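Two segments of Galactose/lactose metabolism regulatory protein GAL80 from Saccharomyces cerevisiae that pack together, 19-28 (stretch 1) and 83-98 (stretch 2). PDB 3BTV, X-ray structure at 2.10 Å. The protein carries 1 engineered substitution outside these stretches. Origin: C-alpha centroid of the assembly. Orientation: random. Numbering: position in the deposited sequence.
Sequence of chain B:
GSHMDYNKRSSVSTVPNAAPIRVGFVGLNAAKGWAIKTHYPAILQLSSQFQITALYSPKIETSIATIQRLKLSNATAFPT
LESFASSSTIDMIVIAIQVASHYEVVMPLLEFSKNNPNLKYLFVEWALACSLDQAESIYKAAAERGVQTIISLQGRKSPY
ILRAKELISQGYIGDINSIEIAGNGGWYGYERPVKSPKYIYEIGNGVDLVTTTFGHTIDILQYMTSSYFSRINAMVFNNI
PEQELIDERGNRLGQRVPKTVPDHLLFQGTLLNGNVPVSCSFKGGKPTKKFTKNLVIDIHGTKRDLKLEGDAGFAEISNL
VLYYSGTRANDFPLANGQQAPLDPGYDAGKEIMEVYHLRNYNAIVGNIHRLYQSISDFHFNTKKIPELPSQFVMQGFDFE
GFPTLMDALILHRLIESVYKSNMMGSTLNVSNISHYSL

Stretch 1 19-28: APIRVGFVGL
Stretch 2 (83-98) SFASSSTIDMIVIAIQ

The most unusual feature of this contact is the way Asp-91 closes the start of a parallel strand pair, gripping both the backbone and the side chain of Arg-22. Its OD2 accepts from Arg-22 N (2.8 Å) and from Arg-22 NE (2.9 Å), while Asp-91 OD1 forms a salt bridge with Arg-22 NH2 at 2.7 Å. Arg-22 O completes the clasp, accepting from Asp-91 N at 2.7 Å and Met-92 N at 2.8 Å. Asp-91 (phi/psi -107/-39, chi1 m) breaks from extended geometry, and both CB atoms point toward the opposing stretch. The arginine runs m, t, m with chi4 169°; one face of its guanidinium lies over Thr-89 CA and Ile-90 N, and Arg-22 NH2 adds a weak hydrogen bond to Ser-88 O (2.9 Å).

Beyond the clasp, strands 21-26 and 92-95 run parallel, their axes 27° apart and 4.7 Å at closest approach. The register pairs Val-23 with Met-92, Gly-24 with Ile-93, Phe-25 with Val-94 and Val-26 with Ile-95, at CA-CA distances of 4.7 to 5.0 Å. Backbone bonds alternate in the parallel ladder: Gly-24 N to Met-92 O (2.8 Å), Val-94 N to Gly-24 O (2.9 Å), Val-26 N to Val-94 O (3.0 Å) and Ala-96 N to Val-26 O (2.8 Å). Phi/psi stay near -110/125 through most of the ladder.

One sheet face carries Val-23, Phe-25, Met-92 and Val-94. Val-23 and Val-94, both t, meet CG1 to CG2 at 3.7 Å. Phe-25, with chi1 between wells at -138° and chi2 -81°, lays a ring face over Val-94 CB, which sits 3.9 Å from the ring centroid in a CH-pi contact.

On the other face, Gly-24 makes room for what follows. Helix 83-86 precedes the strand, and Phe-84 (chi1 t, chi2 83°) brings its ring edge to Gly-24, CZ lying 3.4 Å from Gly-24 C. A CB on Gly-24 would come within 3.0 Å of both Phe-84 CZ and Ile-90 CD1, so the missing side chain is what admits them. Val-26 (t) shares this face, its CG2 3.6 Å from Phe-84 CE2 and its CG1 3.8 Å from Ile-97 CG2.

After the ladder, Gly-27 turns at phi/psi 112/12, angles that by themselves call for glycine. A CB there would also strike Ala-96 O at 2.2 Å; instead, Gly-27 CA makes a CA-H...O contact with Ala-96 O at 3.6 Å.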

ATOM      1  N   ALA B  19       4.474  -3.000  50.504  1.00 86.96           N
ATOM      2  CA  ALA B  19       3.885  -3.373  49.224  1.00100.96           C
ATOM      3  C   ALA B  19       4.182  -2.357  48.113  1.00109.85           C
ATOM      4  O   ALA B  19       4.757  -2.719  47.087  1.00109.67           O
ATOM      5  CB  ALA B  19       2.375  -3.603  49.369  1.00 91.12           C
ATOM      6  N   PRO B  20       3.817  -1.078  48.324  1.00111.54           N
ATOM      7  CA  PRO B  20       3.871  -0.065  47.260  1.00100.41           C
ATOM      8  C   PRO B  20       5.206  -0.011  46.522  1.00102.65           C
ATOM      9  O   PRO B  20       6.269   0.001  47.148  1.00 97.11           O
ATOM     10  CB  PRO B  20       3.654   1.251  48.015  1.00 99.13           C
ATOM     11  CG  PRO B  20       2.938   0.871  49.245  1.00 87.45           C
ATOM     12  CD  PRO B  20       3.461  -0.481  49.624  1.00 97.23           C
ATOM     13  N   ILE B  21       5.136   0.031  45.195  1.00 89.14           N
ATOM     14  CA  ILE B  21       6.321   0.179  44.355  1.00 65.66           C
ATOM     15  C   ILE B  21       6.820   1.626  44.404  1.00 80.06           C
ATOM     16  O   ILE B  21       6.106   2.549  44.013  1.00 98.01           O
ATOM     17  CB  ILE B  21       6.017  -0.245  42.902  1.00 80.10           C
ATOM     18  CG1 ILE B  21       5.517  -1.689  42.872  1.00 76.29           C
ATOM     19  CG2 ILE B  21       7.245  -0.103  42.024  1.00 68.06           C
ATOM     20  CD1 ILE B  21       5.148  -2.180  41.495  1.00 66.65           C
ATOM     21  N   ARG B  22       8.038   1.820  44.906  1.00 95.51           N
ATOM     22  CA  ARG B  22       8.609   3.160  45.059  1.00 86.09           C
ATOM     23  C   ARG B  22       9.198   3.679  43.747  1.00 88.17           C
ATOM     24  O   ARG B  22      10.110   3.070  43.183  1.00 88.62           O
ATOM     25  CB  ARG B  22       9.678   3.166  46.152  1.00 87.36           C
ATOM     26  CG  ARG B  22       9.174   2.773  47.536  1.00100.18           C
ATOM     27  CD  ARG B  22      10.313   2.756  48.544  1.00 97.15           C
ATOM     28  NE  ARG B  22      11.357   1.803  48.170  1.00106.09           N
ATOM     29  CZ  ARG B  22      12.554   1.736  48.747  1.00116.30           C
ATOM     30  NH1 ARG B  22      12.869   2.571  49.727  1.00120.18           N
ATOM     31  NH2 ARG B  22      13.438   0.835  48.343  1.00115.04           N
ATOM     32  N   VAL B  23       8.692   4.817  43.278  1.00 75.52           N
ATOM     33  CA  VAL B  23       9.028   5.314  41.945  1.00 78.32           C
ATOM     34  C   VAL B  23       9.794   6.637  41.929  1.00 77.57           C
ATOM     35  O   VAL B  23       9.349   7.628  42.503  1.00 70.04           O
ATOM     36  CB  VAL B  23       7.751   5.481  41.089  1.00 85.18           C
ATOM     37  CG1 VAL B  23       8.099   5.945  39.682  1.00 90.02           C
ATOM     38  CG2 VAL B  23       6.973   4.179  41.050  1.00 84.67           C
ATOM     39  N   GLY B  24      10.940   6.640  41.246  1.00 83.45           N
ATOM     40  CA  GLY B  24      11.722   7.843  41.005  1.00 83.85           C
ATOM     41  C   GLY B  24      11.507   8.351  39.586  1.00 67.35           C
ATOM     42  O   GLY B  24      11.627   7.599  38.619  1.00 71.69           O
ATOM     43  N   PHE B  25      11.204   9.637  39.459  1.00 77.50           N
ATOM     44  CA  PHE B  25      10.774  10.176  38.177  1.00 76.05           C
ATOM     45  C   PHE B  25      11.678  11.274  37.608  1.00 81.30           C
ATOM     46  O   PHE B  25      11.962  12.280  38.269  1.00 76.76           O
ATOM     47  CB  PHE B  25       9.352  10.698  38.304  1.00 64.99           C
ATOM     48  CG  PHE B  25       8.494  10.360  37.139  1.00 78.96           C
ATOM     49  CD1 PHE B  25       8.555  11.111  35.982  1.00 79.78           C
ATOM     50  CD2 PHE B  25       7.639   9.276  37.192  1.00 80.98           C
ATOM     51  CE1 PHE B  25       7.770  10.795  34.899  1.00 88.34           C
ATOM     52  CE2 PHE B  25       6.855   8.950  36.114  1.00 64.25           C
ATOM     53  CZ  PHE B  25       6.915   9.711  34.965  1.00 78.00           C
ATOM     54  N   VAL B  26      12.122  11.070  36.374  1.00 68.15           N
ATOM     55  CA  VAL B  26      12.816  12.107  35.622  1.00 67.86           C
ATOM     56  C   VAL B  26      11.926  12.587  34.479  1.00 76.54           C
ATOM     57  O   VAL B  26      11.641  11.831  33.546  1.00 89.62           O
ATOM     58  CB  VAL B  26      14.125  11.586  35.010  1.00 64.54           C
ATOM     59  CG1 VAL B  26      14.853  12.718  34.301  1.00 76.09           C
ATOM     60  CG2 VAL B  26      15.014  10.975  36.079  1.00 67.58           C
ATOM     61  N   GLY B  27      11.485  13.838  34.546  1.00 76.96           N
ATOM     62  CA  GLY B  27      10.723  14.416  33.454  1.00 63.10           C
ATOM     63  C   GLY B  27       9.282  14.692  33.821  1.00 72.44           C
ATOM     64  O   GLY B  27       8.449  14.971  32.955  1.00 74.14           O
ATOM     65  N   LEU B  28       8.985  14.607  35.113  1.00 78.01           N
ATOM     66  CA  LEU B  28       7.646  14.919  35.600  1.00 80.81           C
ATOM     67  C   LEU B  28       7.554  16.380  36.021  1.00 74.66           C
ATOM     68  O   LEU B  28       8.314  16.838  36.867  1.00 74.54           O
ATOM     69  CB  LEU B  28       7.276  14.026  36.780  1.00 68.74           C
ATOM     70  CG  LEU B  28       5.960  14.425  37.440  1.00 74.04           C
ATOM     71  CD1 LEU B  28       4.840  14.478  36.396  1.00 63.00           C
ATOM     72  CD2 LEU B  28       5.623  13.469  38.579  1.00 61.89           C
ATOM     73  N   SER B  83      22.837  11.854  43.069  1.00 96.62           N
ATOM     74  CA  SER B  83      22.065  11.638  44.285  1.00101.58           C
ATOM     75  C   SER B  83      20.780  10.877  43.963  1.00107.96           C
ATOM     76  O   SER B  83      20.474   9.860  44.587  1.00102.94           O
ATOM     77  CB  SER B  83      21.741  12.973  44.954  1.00106.67           C
ATOM     78  OG  SER B  83      21.149  13.874  44.032  1.00116.29           O
ATOM     79  N   PHE B  84      20.038  11.369  42.977  1.00108.00           N
ATOM     80  CA  PHE B  84      18.809  10.714  42.531  1.00 95.29           C
ATOM     81  C   PHE B  84      19.022   9.220  42.278  1.00100.00           C
ATOM     82  O   PHE B  84      18.335   8.378  42.861  1.00 90.07           O
ATOM     83  CB  PHE B  84      18.267  11.402  41.268  1.00 88.73           C
ATOM     84  CG  PHE B  84      16.991  10.794  40.729  1.00 84.63           C
ATOM     85  CD1 PHE B  84      15.755  11.151  41.257  1.00 78.84           C
ATOM     86  CD2 PHE B  84      17.028   9.884  39.682  1.00 81.40           C
ATOM     87  CE1 PHE B  84      14.583  10.605  40.763  1.00 81.76           C
ATOM     88  CE2 PHE B  84      15.849   9.327  39.170  1.00 79.99           C
ATOM     89  CZ  PHE B  84      14.625   9.688  39.710  1.00 78.04           C
ATOM     90  N   ALA B  85      19.986   8.897  41.418  1.00 99.98           N
ATOM     91  CA  ALA B  85      20.210   7.518  40.985  1.00 97.37           C
ATOM     92  C   ALA B  85      20.766   6.625  42.092  1.00 92.81           C
ATOM     93  O   ALA B  85      20.541   5.412  42.089  1.00 98.26           O
ATOM     94  CB  ALA B  85      21.131   7.487  39.771  1.00 93.95           C
ATOM     95  N   SER B  86      21.498   7.227  43.026  1.00 86.71           N
ATOM     96  CA  SER B  86      22.124   6.486  44.110  1.00100.90           C
ATOM     97  C   SER B  86      21.124   6.140  45.205  1.00117.48           C
ATOM     98  O   SER B  86      21.232   5.094  45.846  1.00124.48           O
ATOM     99  CB  SER B  86      23.285   7.287  44.699  1.00103.07           C
ATOM    100  OG  SER B  86      24.272   7.541  43.713  1.00117.07           O
ATOM    101  N   SER B  87      20.151   7.023  45.413  1.00111.13           N
ATOM    102  CA  SER B  87      19.158   6.839  46.465  1.00107.36           C
ATOM    103  C   SER B  87      18.653   5.403  46.523  1.00100.47           C
ATOM    104  O   SER B  87      18.553   4.731  45.501  1.00 91.04           O
ATOM    105  CB  SER B  87      17.980   7.798  46.274  1.00 99.85           C
ATOM    106  OG  SER B  87      16.990   7.601  47.274  1.00102.61           O
ATOM    107  N   SER B  88      18.338   4.939  47.726  1.00101.49           N
ATOM    108  CA  SER B  88      17.810   3.596  47.910  1.00 98.09           C
ATOM    109  C   SER B  88      16.320   3.643  48.215  1.00 96.80           C
ATOM    110  O   SER B  88      15.701   2.615  48.485  1.00101.33           O
ATOM    111  CB  SER B  88      18.560   2.876  49.029  1.00106.21           C
ATOM    112  OG  SER B  88      18.709   3.719  50.159  1.00112.58           O
ATOM    113  N   THR B  89      15.748   4.841  48.168  1.00102.48           N
ATOM    114  CA  THR B  89      14.315   5.011  48.374  1.00 93.92           C
ATOM    115  C   THR B  89      13.550   4.719  47.090  1.00 92.05           C
ATOM    116  O   THR B  89      12.330   4.863  47.043  1.00107.08           O
ATOM    117  CB  THR B  89      13.976   6.437  48.840  1.00 98.68           C
ATOM    118  OG1 THR B  89      14.401   7.380  47.849  1.00 99.70           O
ATOM    119  CG2 THR B  89      14.673   6.746  50.159  1.00 99.50           C
ATOM    120  N   ILE B  90      14.276   4.298  46.056  1.00 99.40           N
ATOM    121  CA  ILE B  90      13.704   4.117  44.723  1.00 81.66           C
ATOM    122  C   ILE B  90      13.712   2.664  44.253  1.00 82.22           C
ATOM    123  O   ILE B  90      14.745   1.994  44.282  1.00 93.30           O
ATOM    124  CB  ILE B  90      14.458   4.948  43.669  1.00 70.23           C
ATOM    125  CG1 ILE B  90      14.522   6.419  44.078  1.00 82.10           C
ATOM    126  CG2 ILE B  90      13.795   4.797  42.306  1.00 66.16           C
ATOM    127  CD1 ILE B  90      15.435   7.254  43.197  1.00 91.61           C
ATOM    128  N   ASP B  91      12.558   2.191  43.793  1.00 81.94           N
ATOM    129  CA  ASP B  91      12.429   0.827  43.284  1.00 98.77           C
ATOM    130  C   ASP B  91      12.304   0.800  41.762  1.00 82.80           C
ATOM    131  O   ASP B  91      12.848  -0.081  41.092  1.00 76.75           O
ATOM    132  CB  ASP B  91      11.212   0.145  43.900  1.00107.64           C
ATOM    133  CG  ASP B  91      11.223   0.196  45.409  1.00113.72           C
ATOM    134  OD1 ASP B  91      12.324   0.149  45.999  1.00115.76           O
ATOM    135  OD2 ASP B  91      10.127   0.277  46.003  1.00117.86           O
ATOM    136  N   MET B  92      11.567   1.762  41.223  1.00 78.89           N
ATOM    137  CA  MET B  92      11.403   1.873  39.783  1.00 67.77           C
ATOM    138  C   MET B  92      11.744   3.271  39.291  1.00 80.44           C
ATOM    139  O   MET B  92      11.190   4.260  39.773  1.00 79.17           O
ATOM    140  CB  MET B  92       9.976   1.520  39.369  1.00 65.46           C
ATOM    141  CG  MET B  92       9.688   1.832  37.899  1.00 66.78           C
ATOM    142  SD  MET B  92       8.027   1.376  37.337  1.00 76.13           S
ATOM    143  CE  MET B  92       8.160  -0.403  37.336  1.00211.67           C
ATOM    144  N   ILE B  93      12.655   3.353  38.328  1.00 71.80           N
ATOM    145  CA  ILE B  93      12.996   4.638  37.729  1.00 69.60           C
ATOM    146  C   ILE B  93      12.260   4.804  36.407  1.00 58.18           C
ATOM    147  O   ILE B  93      12.249   3.897  35.574  1.00 72.15           O
ATOM    148  CB  ILE B  93      14.517   4.792  37.526  1.00 67.76           C
ATOM    149  CG1 ILE B  93      15.214   4.957  38.881  1.00 78.54           C
ATOM    150  CG2 ILE B  93      14.820   5.981  36.634  1.00 70.41           C
ATOM    151  CD1 ILE B  93      16.729   4.909  38.810  1.00 83.40           C
ATOM    152  N   VAL B  94      11.621   5.957  36.237  1.00 67.56           N
ATOM    153  CA  VAL B  94      10.929   6.275  34.996  1.00 68.25           C
ATOM    154  C   VAL B  94      11.612   7.456  34.322  1.00 65.72           C
ATOM    155  O   VAL B  94      11.807   8.498  34.938  1.00 63.22           O
ATOM    156  CB  VAL B  94       9.456   6.639  35.245  1.00 57.49           C
ATOM    157  CG1 VAL B  94       8.735   6.835  33.921  1.00 59.63           C
ATOM    158  CG2 VAL B  94       8.779   5.557  36.058  1.00 66.40           C
ATOM    159  N   ILE B  95      11.994   7.284  33.063  1.00 62.76           N
ATOM    160  CA  ILE B  95      12.568   8.380  32.291  1.00 57.21           C
ATOM    161  C   ILE B  95      11.547   8.866  31.266  1.00 58.96           C
ATOM    162  O   ILE B  95      11.222   8.154  30.311  1.00 64.45           O
ATOM    163  CB  ILE B  95      13.856   7.962  31.567  1.00 68.07           C
ATOM    164  CG1 ILE B  95      15.040   7.974  32.529  1.00 82.24           C
ATOM    165  CG2 ILE B  95      14.158   8.912  30.430  1.00 83.25           C
ATOM    166  CD1 ILE B  95      15.087   6.794  33.447  1.00 85.42           C
ATOM    167  N   ALA B  96      11.024  10.072  31.477  1.00 71.04           N
ATOM    168  CA  ALA B  96      10.051  10.651  30.552  1.00 75.15           C
ATOM    169  C   ALA B  96      10.523  12.017  30.059  1.00 77.90           C
ATOM    170  O   ALA B  96       9.867  13.040  30.269  1.00 75.64           O
ATOM    171  CB  ALA B  96       8.678  10.743  31.200  1.00 66.54           C
ATOM    172  N   ILE B  97      11.681  12.013  29.411  1.00 68.93           N
ATOM    173  CA  ILE B  97      12.270  13.215  28.846  1.00 69.73           C
ATOM    174  C   ILE B  97      12.404  13.004  27.347  1.00 74.12           C
ATOM    175  O   ILE B  97      12.162  11.904  26.855  1.00 66.82           O
ATOM    176  CB  ILE B  97      13.668  13.463  29.422  1.00 72.13           C
ATOM    177  CG1 ILE B  97      14.540  12.221  29.228  1.00 65.57           C
ATOM    178  CG2 ILE B  97      13.585  13.822  30.899  1.00 76.32           C
ATOM    179  CD1 ILE B  97      15.971  12.401  29.687  1.00 68.51           C
ATOM    180  N   GLN B  98      12.804  14.044  26.623  1.00 62.33           N
ATOM    181  CA  GLN B  98      12.928  13.942  25.172  1.00 65.43           C
ATOM    182  C   GLN B  98      13.933  12.856  24.788  1.00 56.78           C
ATOM    183  O   GLN B  98      14.969  12.696  25.437  1.00 67.57           O
ATOM    184  CB  GLN B  98      13.354  15.283  24.580  1.00 69.91           C
ATOM    185  CG  GLN B  98      14.664  15.794  25.132  1.00 94.60           C
ATOM    186  CD  GLN B  98      15.163  17.011  24.386  1.00120.88           C
ATOM    187  OE1 GLN B  98      16.315  17.421  24.544  1.00120.69           O
ATOM    188  NE2 GLN B  98      14.298  17.597  23.563  1.00119.52           N
TER